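Local atomic coordinates of large component of pyocin AP41 (PDB entry 4UHQ), a protein that is a bacteriocin that probably kills competing bacteria by cutting their DNA through the HNH-type DNase domain that makes up this chain. Residues 97-102 with 111-116. Sequence-based numbering, arbitrary orientation.
Sequences HHVVPL and IDNLVI. With NI (nickel (II) ion), chain E.
His-97 and Val-115 form an antiparallel hydrogen-bonded pair, His-97 N giving to Val-115 O at 2.9 Å and Val-115 N to His-97 O at 3.0 Å. Past His-98 and Leu-114, a non-hydrogen-bonded pair, Val-99 N hydrogen-bonds Asn-113 O, lying above the plane of that carbonyl, where strand 95-98 gives way to a loop.

There the Asn-113 amide takes over. With CG anti to the backbone N (chi1 -164°), it lies along the turning main chain: OD1 accepts Val-100 N at 2.9 Å, and ND2 gives a nearly straight bond to Val-100 O at 3.1 Å. Asparagine suits this place because one flat group both accepts and donates, mimicking a strand's peptide; ND2 also serves Ala-107 O.

On one face of the sheet Leu-114 lays its CD2 methyl over the His-98 ring, 3.8 Å from the centroid, a CH-pi contact. On the other, Val-115 has two methyls for two neighbours: CG2 meets the His-97 ring edge at CD2, and CG1 touches Val-99 CG2 in the loop at 3.6 Å.

Histidine suits position 97 because its ring carbon packs on a methyl while His-97 ND1 binds nickel at 2.1 Å. His-98 NE2 bonds Leu-108 O; His-98 ND1 hydrogen-bonds a citrate, probably from the crystallisation liquor.

The two strands and helix 119-132, which supplies His-122 and His-126, form the beta-beta-alpha metal motif of HNH (His-Me finger) nucleases. His-97 faces Ile-125 of that helix, Leu-114 packs on Trp-45 and Phe-48 of helix 45-57, and strand 27-28 flanks strand 114-117.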
loop_
_atom_site.group_PDB
_atom_site.type_symbol
_atom_site.label_atom_id
_atom_site.label_comp_id
_atom_site.label_asym_id
_atom_site.label_seq_id
_atom_site.Cartn_x
_atom_site.Cartn_y
_atom_site.Cartn_z
ATOM N N HIS A 97 2.965 -3.455 0.879
ATOM C CA HIS A 97 3.957 -4.365 1.467
ATOM C C HIS A 97 3.879 -4.330 2.987
ATOM O O HIS A 97 3.684 -3.279 3.618
ATOM C CB HIS A 97 5.357 -3.955 0.953
ATOM C CG HIS A 97 6.532 -4.386 1.799
ATOM N ND1 HIS A 97 7.012 -5.693 1.878
ATOM C CD2 HIS A 97 7.399 -3.630 2.522
ATOM C CE1 HIS A 97 8.087 -5.715 2.646
ATOM N NE2 HIS A 97 8.342 -4.475 3.054
ATOM N N HIS A 98 3.996 -5.516 3.573
ATOM C CA HIS A 98 4.066 -5.651 5.019
ATOM C C HIS A 98 5.510 -5.445 5.465
ATOM O O HIS A 98 6.402 -6.214 5.132
ATOM C CB HIS A 98 3.539 -7.043 5.435
ATOM C CG HIS A 98 2.057 -7.162 5.247
ATOM N ND1 HIS A 98 1.471 -7.553 4.055
ATOM C CD2 HIS A 98 1.047 -6.919 6.118
ATOM C CE1 HIS A 98 0.144 -7.507 4.198
ATOM N NE2 HIS A 98 -0.136 -7.124 5.438
ATOM N N VAL A 99 5.730 -4.363 6.209
ATOM C CA VAL A 99 7.062 -3.892 6.577
ATOM C C VAL A 99 7.828 -4.962 7.343
ATOM O O VAL A 99 8.984 -5.251 7.021
ATOM C CB VAL A 99 6.953 -2.611 7.412
ATOM C CG1 VAL A 99 8.303 -2.152 7.890
ATOM C CG2 VAL A 99 6.350 -1.477 6.561
ATOM N N VAL A 100 7.189 -5.523 8.372
ATOM C CA VAL A 100 7.630 -6.809 8.938
ATOM C C VAL A 100 6.841 -7.849 8.153
ATOM O O VAL A 100 5.605 -7.889 8.197
ATOM C CB VAL A 100 7.301 -6.921 10.421
ATOM C CG1 VAL A 100 7.740 -8.316 10.929
ATOM C CG2 VAL A 100 7.989 -5.803 11.191
ATOM N N PRO A 101 7.522 -8.634 7.337
ATOM C CA PRO A 101 6.776 -9.553 6.491
ATOM C C PRO A 101 5.904 -10.547 7.250
ATOM O O PRO A 101 6.169 -10.911 8.396
ATOM C CB PRO A 101 7.873 -10.294 5.727
ATOM C CG PRO A 101 8.969 -9.238 5.633
ATOM C CD PRO A 101 8.958 -8.588 6.982
ATOM N N LEU A 102 4.822 -10.959 6.597
ATOM C CA LEU A 102 3.953 -11.960 7.212
ATOM C C LEU A 102 4.724 -13.203 7.588
ATOM O O LEU A 102 4.516 -13.824 8.620
ATOM C CB LEU A 102 2.790 -12.287 6.257
ATOM C CG LEU A 102 1.994 -11.062 5.784
ATOM C CD1 LEU A 102 0.943 -11.462 4.727
ATOM C CD2 LEU A 102 1.312 -10.487 6.974
ATOM N N ILE A 111 -2.265 -1.340 9.920
ATOM C CA ILE A 111 -1.933 -0.324 8.943
ATOM C C ILE A 111 -0.546 0.296 9.210
ATOM O O ILE A 111 0.137 0.738 8.255
ATOM C CB ILE A 111 -3.041 0.746 8.950
ATOM C CG1 ILE A 111 -4.382 0.131 8.464
ATOM C CG2 ILE A 111 -2.618 1.973 8.120
ATOM C CD1 ILE A 111 -5.642 0.879 8.981
ATOM N N ASP A 112 -0.092 0.292 10.474
ATOM C CA ASP A 112 1.257 0.764 10.757
ATOM C C ASP A 112 2.358 -0.241 10.343
ATOM O O ASP A 112 3.543 0.118 10.324
ATOM C CB ASP A 112 1.371 1.135 12.252
ATOM C CG ASP A 112 0.486 2.314 12.596
ATOM O OD1 ASP A 112 0.439 3.229 11.761
ATOM O OD2 ASP A 112 -0.173 2.290 13.651
ATOM N N ASN A 113 1.956 -1.442 9.941
ATOM C CA ASN A 113 2.847 -2.399 9.316
ATOM C C ASN A 113 2.758 -2.395 7.804
ATOM O O ASN A 113 3.241 -3.318 7.140
ATOM C CB ASN A 113 2.530 -3.814 9.806
ATOM C CG ASN A 113 3.651 -4.785 9.490
ATOM O OD1 ASN A 113 4.814 -4.420 9.569
ATOM N ND2 ASN A 113 3.303 -6.007 9.118
ATOM N N LEU A 114 2.150 -1.357 7.240
ATOM C CA LEU A 114 1.992 -1.316 5.757
ATOM C C LEU A 114 2.725 -0.130 5.152
ATOM O O LEU A 114 2.753 0.962 5.757
ATOM C CB LEU A 114 0.519 -1.183 5.346
ATOM C CG LEU A 114 -0.369 -2.230 5.962
ATOM C CD1 LEU A 114 -1.811 -2.005 5.508
ATOM C CD2 LEU A 114 0.075 -3.651 5.635
ATOM N N VAL A 115 3.304 -0.359 3.978
ATOM C CA VAL A 115 3.743 0.761 3.130
ATOM C C VAL A 115 3.259 0.516 1.725
ATOM O O VAL A 115 2.887 -0.616 1.358
ATOM C CB VAL A 115 5.276 0.935 3.121
ATOM C CG1 VAL A 115 5.777 1.422 4.473
ATOM C CG2 VAL A 115 5.979 -0.412 2.709
ATOM N N ILE A 116 3.253 1.574 0.900
ATOM C CA ILE A 116 3.038 1.379 -0.533
ATOM C C ILE A 116 4.377 1.440 -1.240
ATOM O O ILE A 116 5.222 2.280 -0.907
ATOM C CB ILE A 116 2.110 2.441 -1.163
ATOM C CG1 ILE A 116 0.774 2.521 -0.424
ATOM C CG2 ILE A 116 1.869 2.120 -2.643
ATOM C CD1 ILE A 116 0.021 1.168 -0.270
HETATM NI NI NI E . 6.395 -7.554 1.159
HETATM O O HOH W 1 6.569 -8.166 3.221
#